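Local atomic coordinates of topoisomerase I-like protein (Leishmania donovani, PDB entry 2B9S), a protein that probably relaxes supercoiled DNA by transiently nicking and rejoining one strand, acting as the large subunit of a heterodimeric type IB topoisomerase. Residues Val59-Ala64 / Glu105-Trp110. Numbering follows the deposited sequence.
Sequences VATMFA and EPIYQW
I107 meets A60, T61 and A64 where two helices cross in the DNA-binding fragment of this topoisomerase I. The axes of 59-64 and 105-110 cross at -72° and approach to 9.2 Å, and A64 and Y108 have the nearest CA atoms, 5.4 Å apart. The tight part centres on the CG2 branch of I107. This methyl lies anti to the backbone N, on the side of the carbonyl carbon, and reaches A64 CB at 3.7 Å; the same I107 CG2 lies 3.9 Å from both T61 OG1 and T61 CG2, and the T61 side chain crosses that of I107 at about a right angle. On the other branch, I107 CD1 turns toward the N-terminal side of 59-64, 4.1 Å from T61 OG1, and only grazes A60 CB at 4.5 Å. I107 also packs on I43 of strand 43-45, and A60 on W85 of helix 75-89, so that strand and that helix help bury the apolar centre. T61 OG1 is hydrogen-bonded to E57 O and to H39 NE2, so this hydroxyl is satisfied although its neighbours across the crossing are methyls.

The loose side of the apolar patch is at W110, where a single rim carbon takes part: CZ3 lies 4.2 Å from T61 CG2, an oblique approach, while the indole also meets the H39 ring with planes at about 45°. Y108, partly exposed, makes a separate close approach to a carbonyl oxygen: with CG anti to the backbone N (chi1 -176°), the ring brings CD2 obliquely to 3.3 Å from A64 O.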
loop_
_atom_site.group_PDB
_atom_site.type_symbol
_atom_site.label_atom_id
_atom_site.label_comp_id
_atom_site.label_asym_id
_atom_site.label_seq_id
_atom_site.Cartn_x
_atom_site.Cartn_y
_atom_site.Cartn_z
ATOM N N VAL D 59 5.200 -26.001 7.149
ATOM C CA VAL D 59 4.337 -25.629 6.032
ATOM C C VAL D 59 2.927 -26.250 6.123
ATOM O O VAL D 59 1.930 -25.569 5.862
ATOM C CB VAL D 59 5.045 -25.864 4.671
ATOM C CG1 VAL D 59 4.133 -25.522 3.478
ATOM C CG2 VAL D 59 6.309 -25.014 4.607
ATOM N N ALA D 60 2.850 -27.517 6.523
ATOM C CA ALA D 60 1.576 -28.167 6.888
ATOM C C ALA D 60 0.800 -27.389 7.952
ATOM O O ALA D 60 -0.408 -27.240 7.861
ATOM C CB ALA D 60 1.828 -29.628 7.364
ATOM N N THR D 61 1.510 -26.897 8.968
ATOM C CA THR D 61 0.910 -26.197 10.101
ATOM C C THR D 61 0.336 -24.858 9.646
ATOM O O THR D 61 -0.670 -24.418 10.162
ATOM C CB THR D 61 1.956 -25.999 11.289
ATOM O OG1 THR D 61 2.481 -27.274 11.689
ATOM C CG2 THR D 61 1.338 -25.312 12.524
ATOM N N MET D 62 1.005 -24.205 8.708
ATOM C CA MET D 62 0.558 -22.924 8.152
ATOM C C MET D 62 -0.877 -22.998 7.586
ATOM O O MET D 62 -1.718 -22.157 7.885
ATOM C CB MET D 62 1.525 -22.474 7.060
ATOM C CG MET D 62 2.790 -21.837 7.536
ATOM S SD MET D 62 3.909 -21.641 6.136
ATOM C CE MET D 62 5.402 -21.221 7.073
ATOM N N PHE D 63 -1.128 -24.032 6.799
ATOM C CA PHE D 63 -2.430 -24.371 6.237
ATOM C C PHE D 63 -3.448 -24.868 7.279
ATOM O O PHE D 63 -4.564 -24.332 7.365
ATOM C CB PHE D 63 -2.211 -25.456 5.169
ATOM C CG PHE D 63 -3.459 -25.838 4.383
ATOM C CD1 PHE D 63 -4.024 -24.959 3.456
ATOM C CD2 PHE D 63 -4.047 -27.086 4.557
ATOM C CE1 PHE D 63 -5.152 -25.311 2.724
ATOM C CE2 PHE D 63 -5.190 -27.453 3.814
ATOM C CZ PHE D 63 -5.731 -26.562 2.898
ATOM N N ALA D 64 -3.059 -25.891 8.049
ATOM C CA ALA D 64 -3.899 -26.509 9.100
ATOM C C ALA D 64 -4.575 -25.507 10.015
ATOM O O ALA D 64 -5.731 -25.667 10.394
ATOM C CB ALA D 64 -3.058 -27.516 9.951
ATOM N N GLU D 105 -6.292 -32.509 11.234
ATOM C CA GLU D 105 -7.006 -32.285 12.494
ATOM C C GLU D 105 -6.139 -32.331 13.779
ATOM O O GLU D 105 -6.304 -31.472 14.663
ATOM C CB GLU D 105 -8.236 -33.211 12.577
ATOM C CG GLU D 105 -9.290 -32.794 13.602
ATOM C CD GLU D 105 -9.839 -31.348 13.403
ATOM O OE1 GLU D 105 -9.684 -30.726 12.320
ATOM O OE2 GLU D 105 -10.447 -30.833 14.356
ATOM N N PRO D 106 -5.220 -33.324 13.904
ATOM C CA PRO D 106 -4.352 -33.277 15.099
ATOM C C PRO D 106 -3.553 -31.956 15.218
ATOM O O PRO D 106 -3.408 -31.418 16.314
ATOM C CB PRO D 106 -3.420 -34.489 14.910
ATOM C CG PRO D 106 -4.164 -35.410 13.984
ATOM C CD PRO D 106 -4.927 -34.507 13.061
ATOM N N ILE D 107 -3.051 -31.423 14.103
ATOM C CA ILE D 107 -2.323 -30.165 14.169
ATOM C C ILE D 107 -3.263 -28.992 14.476
ATOM O O ILE D 107 -2.937 -28.141 15.307
ATOM C CB ILE D 107 -1.506 -29.876 12.903
ATOM C CG1 ILE D 107 -0.395 -30.933 12.737
ATOM C CG2 ILE D 107 -0.998 -28.416 12.948
ATOM C CD1 ILE D 107 0.385 -30.832 11.420
ATOM N N TYR D 108 -4.419 -28.943 13.810
ATOM C CA TYR D 108 -5.427 -27.928 14.127
ATOM C C TYR D 108 -5.765 -27.895 15.608
ATOM O O TYR D 108 -5.803 -26.836 16.224
ATOM C CB TYR D 108 -6.719 -28.156 13.346
ATOM C CG TYR D 108 -7.733 -27.057 13.596
ATOM C CD1 TYR D 108 -8.954 -27.331 14.199
ATOM C CD2 TYR D 108 -7.452 -25.734 13.240
ATOM C CE1 TYR D 108 -9.883 -26.321 14.419
ATOM C CE2 TYR D 108 -8.358 -24.717 13.460
ATOM C CZ TYR D 108 -9.583 -25.014 14.046
ATOM O OH TYR D 108 -10.498 -23.995 14.273
ATOM N N GLN D 109 -6.055 -29.067 16.164
ATOM C CA GLN D 109 -6.386 -29.186 17.582
ATOM C C GLN D 109 -5.239 -28.752 18.485
ATOM O O GLN D 109 -5.475 -28.060 19.473
ATOM C CB GLN D 109 -6.855 -30.608 17.901
ATOM C CG GLN D 109 -8.176 -30.973 17.198
ATOM C CD GLN D 109 -9.306 -30.026 17.562
ATOM O OE1 GLN D 109 -9.344 -29.472 18.667
ATOM N NE2 GLN D 109 -10.231 -29.832 16.633
ATOM N N TRP D 110 -4.005 -29.136 18.136
ATOM C CA TRP D 110 -2.791 -28.618 18.808
ATOM C C TRP D 110 -2.793 -27.090 18.829
ATOM O O TRP D 110 -2.563 -26.479 19.861
ATOM C CB TRP D 110 -1.520 -29.137 18.113
ATOM C CG TRP D 110 -0.239 -28.495 18.608
ATOM C CD1 TRP D 110 0.506 -28.877 19.704
ATOM C CD2 TRP D 110 0.440 -27.358 18.044
ATOM N NE1 TRP D 110 1.599 -28.058 19.841
ATOM C CE2 TRP D 110 1.587 -27.116 18.845
ATOM C CE3 TRP D 110 0.195 -26.527 16.940
ATOM C CZ2 TRP D 110 2.493 -26.077 18.577
ATOM C CZ3 TRP D 110 1.094 -25.494 16.675
ATOM C CH2 TRP D 110 2.228 -25.270 17.505
#